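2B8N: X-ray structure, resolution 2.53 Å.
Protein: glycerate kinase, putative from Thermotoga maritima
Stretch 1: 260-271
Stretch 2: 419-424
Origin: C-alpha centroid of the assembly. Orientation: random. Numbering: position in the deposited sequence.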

# COMPACT_ATOMS: atom_id res chain seq x y z
N ILE A 260 4.69 8.65 -6.68
CA ILE A 260 5.00 9.69 -5.70
C ILE A 260 5.16 9.13 -4.27
O ILE A 260 5.74 9.77 -3.41
CB ILE A 260 3.98 10.89 -5.75
CG1 ILE A 260 2.62 10.52 -5.19
CG2 ILE A 260 3.84 11.39 -7.18
CD1 ILE A 260 1.70 11.67 -5.05
N GLY A 261 4.67 7.94 -4.02
CA GLY A 261 4.97 7.29 -2.76
C GLY A 261 5.09 5.80 -2.92
O GLY A 261 4.37 5.18 -3.67
N ASN A 262 6.02 5.22 -2.19
CA ASN A 262 6.18 3.76 -2.14
C ASN A 262 7.15 3.43 -1.02
O ASN A 262 7.70 4.32 -0.40
CB ASN A 262 6.72 3.25 -3.47
CG ASN A 262 8.08 3.83 -3.79
OD1 ASN A 262 8.71 4.47 -2.94
ND2 ASN A 262 8.54 3.59 -5.01
N VAL A 263 7.41 2.16 -0.78
CA VAL A 263 8.27 1.79 0.36
C VAL A 263 9.75 2.28 0.19
O VAL A 263 10.47 2.53 1.17
CB VAL A 263 8.17 0.28 0.66
CG1 VAL A 263 8.96 -0.53 -0.35
CG2 VAL A 263 8.61 -0.03 2.08
N GLN A 264 10.19 2.45 -1.06
CA GLN A 264 11.54 2.95 -1.30
C GLN A 264 11.71 4.38 -0.79
O GLN A 264 12.72 4.69 -0.14
CB GLN A 264 11.88 2.92 -2.78
CG GLN A 264 11.92 1.55 -3.41
CD GLN A 264 12.48 1.62 -4.82
OE1 GLN A 264 13.28 2.51 -5.13
NE2 GLN A 264 12.05 0.71 -5.68
N LYS A 265 10.72 5.25 -1.06
CA LYS A 265 10.81 6.66 -0.64
C LYS A 265 10.96 6.73 0.88
O LYS A 265 11.71 7.55 1.40
CB LYS A 265 9.61 7.47 -1.14
CG LYS A 265 9.69 8.98 -0.90
N VAL A 266 10.27 5.83 1.57
CA VAL A 266 10.21 5.83 3.02
C VAL A 266 11.50 5.32 3.59
O VAL A 266 11.96 5.81 4.60
CB VAL A 266 9.02 5.00 3.50
CG1 VAL A 266 9.02 4.86 5.00
CG2 VAL A 266 7.75 5.67 3.08
N CYS A 267 12.10 4.34 2.94
CA CYS A 267 13.41 3.87 3.35
C CYS A 267 14.50 4.89 3.11
O CYS A 267 15.42 5.01 3.93
CB CYS A 267 13.75 2.61 2.60
SG CYS A 267 12.91 1.25 3.34
N ASP A 268 14.41 5.61 1.99
CA ASP A 268 15.37 6.67 1.65
C ASP A 268 15.34 7.77 2.67
O ASP A 268 16.39 8.29 3.02
CB ASP A 268 15.13 7.27 0.24
CG ASP A 268 15.78 6.47 -0.88
OD1 ASP A 268 16.59 5.56 -0.59
OD2 ASP A 268 15.49 6.73 -2.05
N GLU A 269 14.14 8.15 3.12
CA GLU A 269 14.00 9.23 4.08
C GLU A 269 14.55 8.81 5.43
O GLU A 269 15.22 9.59 6.11
CB GLU A 269 12.55 9.67 4.22
CG GLU A 269 12.36 10.95 5.04
CD GLU A 269 12.82 12.20 4.31
OE1 GLU A 269 13.47 12.05 3.25
OE2 GLU A 269 12.56 13.34 4.80
N ALA A 270 14.30 7.57 5.84
CA ALA A 270 14.84 7.09 7.10
C ALA A 270 16.35 7.08 7.02
O ALA A 270 17.01 7.49 7.96
CB ALA A 270 14.33 5.74 7.43
N LYS A 271 16.90 6.63 5.88
CA LYS A 271 18.37 6.65 5.69
C LYS A 271 18.98 8.05 5.87
O LYS A 271 20.01 8.21 6.54
CB LYS A 271 18.79 6.15 4.31
CG LYS A 271 20.30 6.28 4.05
CD LYS A 271 20.74 5.44 2.85
CE LYS A 271 22.19 5.71 2.47
NZ LYS A 271 22.58 5.10 1.18
N ASN A 419 -0.51 4.32 2.92
CA ASN A 419 -0.06 2.95 3.03
C ASN A 419 0.95 2.60 1.94
O ASN A 419 0.60 2.54 0.76
CB ASN A 419 -1.25 1.99 2.97
CG ASN A 419 -0.84 0.54 3.20
OD1 ASN A 419 0.18 0.25 3.86
ND2 ASN A 419 -1.62 -0.38 2.65
N VAL A 420 2.20 2.41 2.35
CA VAL A 420 3.22 1.92 1.43
C VAL A 420 3.95 0.76 2.07
O VAL A 420 5.16 0.63 1.92
CB VAL A 420 4.22 3.02 1.00
CG1 VAL A 420 3.50 4.18 0.35
CG2 VAL A 420 5.07 3.51 2.19
N ASN A 421 3.20 -0.09 2.76
CA ASN A 421 3.69 -1.31 3.40
C ASN A 421 4.58 -1.01 4.64
O ASN A 421 4.24 -0.14 5.43
CB ASN A 421 4.32 -2.25 2.36
CG ASN A 421 3.30 -2.70 1.31
OD1 ASN A 421 3.48 -2.49 0.09
ND2 ASN A 421 2.21 -3.32 1.78
N ASP A 422 5.69 -1.73 4.82
CA ASP A 422 6.36 -1.79 6.13
C ASP A 422 7.74 -1.11 6.14
O ASP A 422 8.51 -1.21 5.17
CB ASP A 422 6.46 -3.27 6.59
CG ASP A 422 5.08 -3.95 6.69
OD1 ASP A 422 4.06 -3.23 6.79
OD2 ASP A 422 5.00 -5.21 6.69
N LEU A 423 8.04 -0.40 7.22
CA LEU A 423 9.39 0.11 7.49
C LEU A 423 9.94 -0.54 8.77
O LEU A 423 9.25 -0.55 9.79
CB LEU A 423 9.38 1.64 7.64
CG LEU A 423 10.68 2.32 8.07
CD1 LEU A 423 11.77 2.01 7.07
CD2 LEU A 423 10.53 3.80 8.26
N ILE A 424 11.16 -1.08 8.70
CA ILE A 424 11.84 -1.59 9.87
C ILE A 424 13.18 -0.89 10.00
O ILE A 424 13.90 -0.77 9.03
CB ILE A 424 12.12 -3.09 9.79
CG1 ILE A 424 10.82 -3.89 9.64
CG2 ILE A 424 12.88 -3.54 11.06
CD1 ILE A 424 10.41 -4.18 8.22
O HOH W 1 5.12 0.03 -1.61

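The contact between the helix that begins at Val-263 and the segment leading into the strand at Asp-422 is built mainly from apolar side chains. Val-266, whose CA-to-CB bond points toward the second stretch, sits at its centre and reaches two partners. Its CG2 atom lies 3.6 Å from CG2 of Val-420, and its CG1 atom lies 3.7 Å from CD2 of Leu-423. With chi1 at 174° (t), the two methyl groups are spread between these neighbours, so that one valine bridges the loop residue and the strand residue.

Leu-423 extends the apolar patch along the helix. Its CA-to-CB bond also points toward the opposing stretch, and its t, p conformation lays both methyl groups against the surface formed by Val-266, Cys-267 and Ala-270. CD1 of Leu-423 packs 4.0 Å from SG of Cys-267, while CD2 of Leu-423, already against Val-266, lies 4.3 Å from CB of Ala-270. Val-266 and Ala-270 are one helical turn apart, joined by the backbone hydrogen bond from Ala-270 N to Val-266 O (3.2 Å), and both direct their CB atoms toward the strand. The axes of helix and strand run in nearly the same direction, at 24° to one another, with a closest approach of 8.8 Å. Side chains span that separation, and Val-263 also packs against the strand's main chain at Asp-422. Asp-422 and Ile-424, flanking Leu-423 in the strand, point their CA-to-CB bonds away from the helix, in keeping with the alternation of an extended chain.

Nearer the start of the helix the two chains draw closer together. The CA atoms of Asn-262 and Val-420 are 5.0 Å apart, against 6.9 Å for those of Cys-267 and Leu-423. Val-420, which has the largest area covered by the opposite stretch, packs here against main chain as well as side chain: its CB atom is 3.6 Å from C of Asn-262, and its CG1 atom is 4.0 Å from C of Gly-261. Val-263 meets the second stretch differently, with its side chain against carbonyl oxygens. Its CB atom lies 3.3 Å from O of Val-420, and its CG2 atom lies 3.3 Å from O of Asp-422. These are close packing contacts, and no direct hydrogen bond joins the two stretches.

At the polar edge, Asn-262 turns its CA-to-CB bond away from Val-420 and serves its own helix. As the N-cap residue, it accepts a hydrogen bond at OD1 from N of Lys-265 (2.9 Å, 162°). This capping bond supplements the weak backbone hydrogen bond from Lys-265 N to Asn-262 O (3.2 Å). A water links the stretches beside this cap, accepting from N of Val-263 at 3.2 Å and donating a weak hydrogen bond to OD1 of Asn-421 at 3.5 Å. Asn-421 is itself held within its loop by a hydrogen bond from its N atom to OD1 of Asn-419 (3.2 Å). The carboxylate of Asp-422 is engaged elsewhere in the structure.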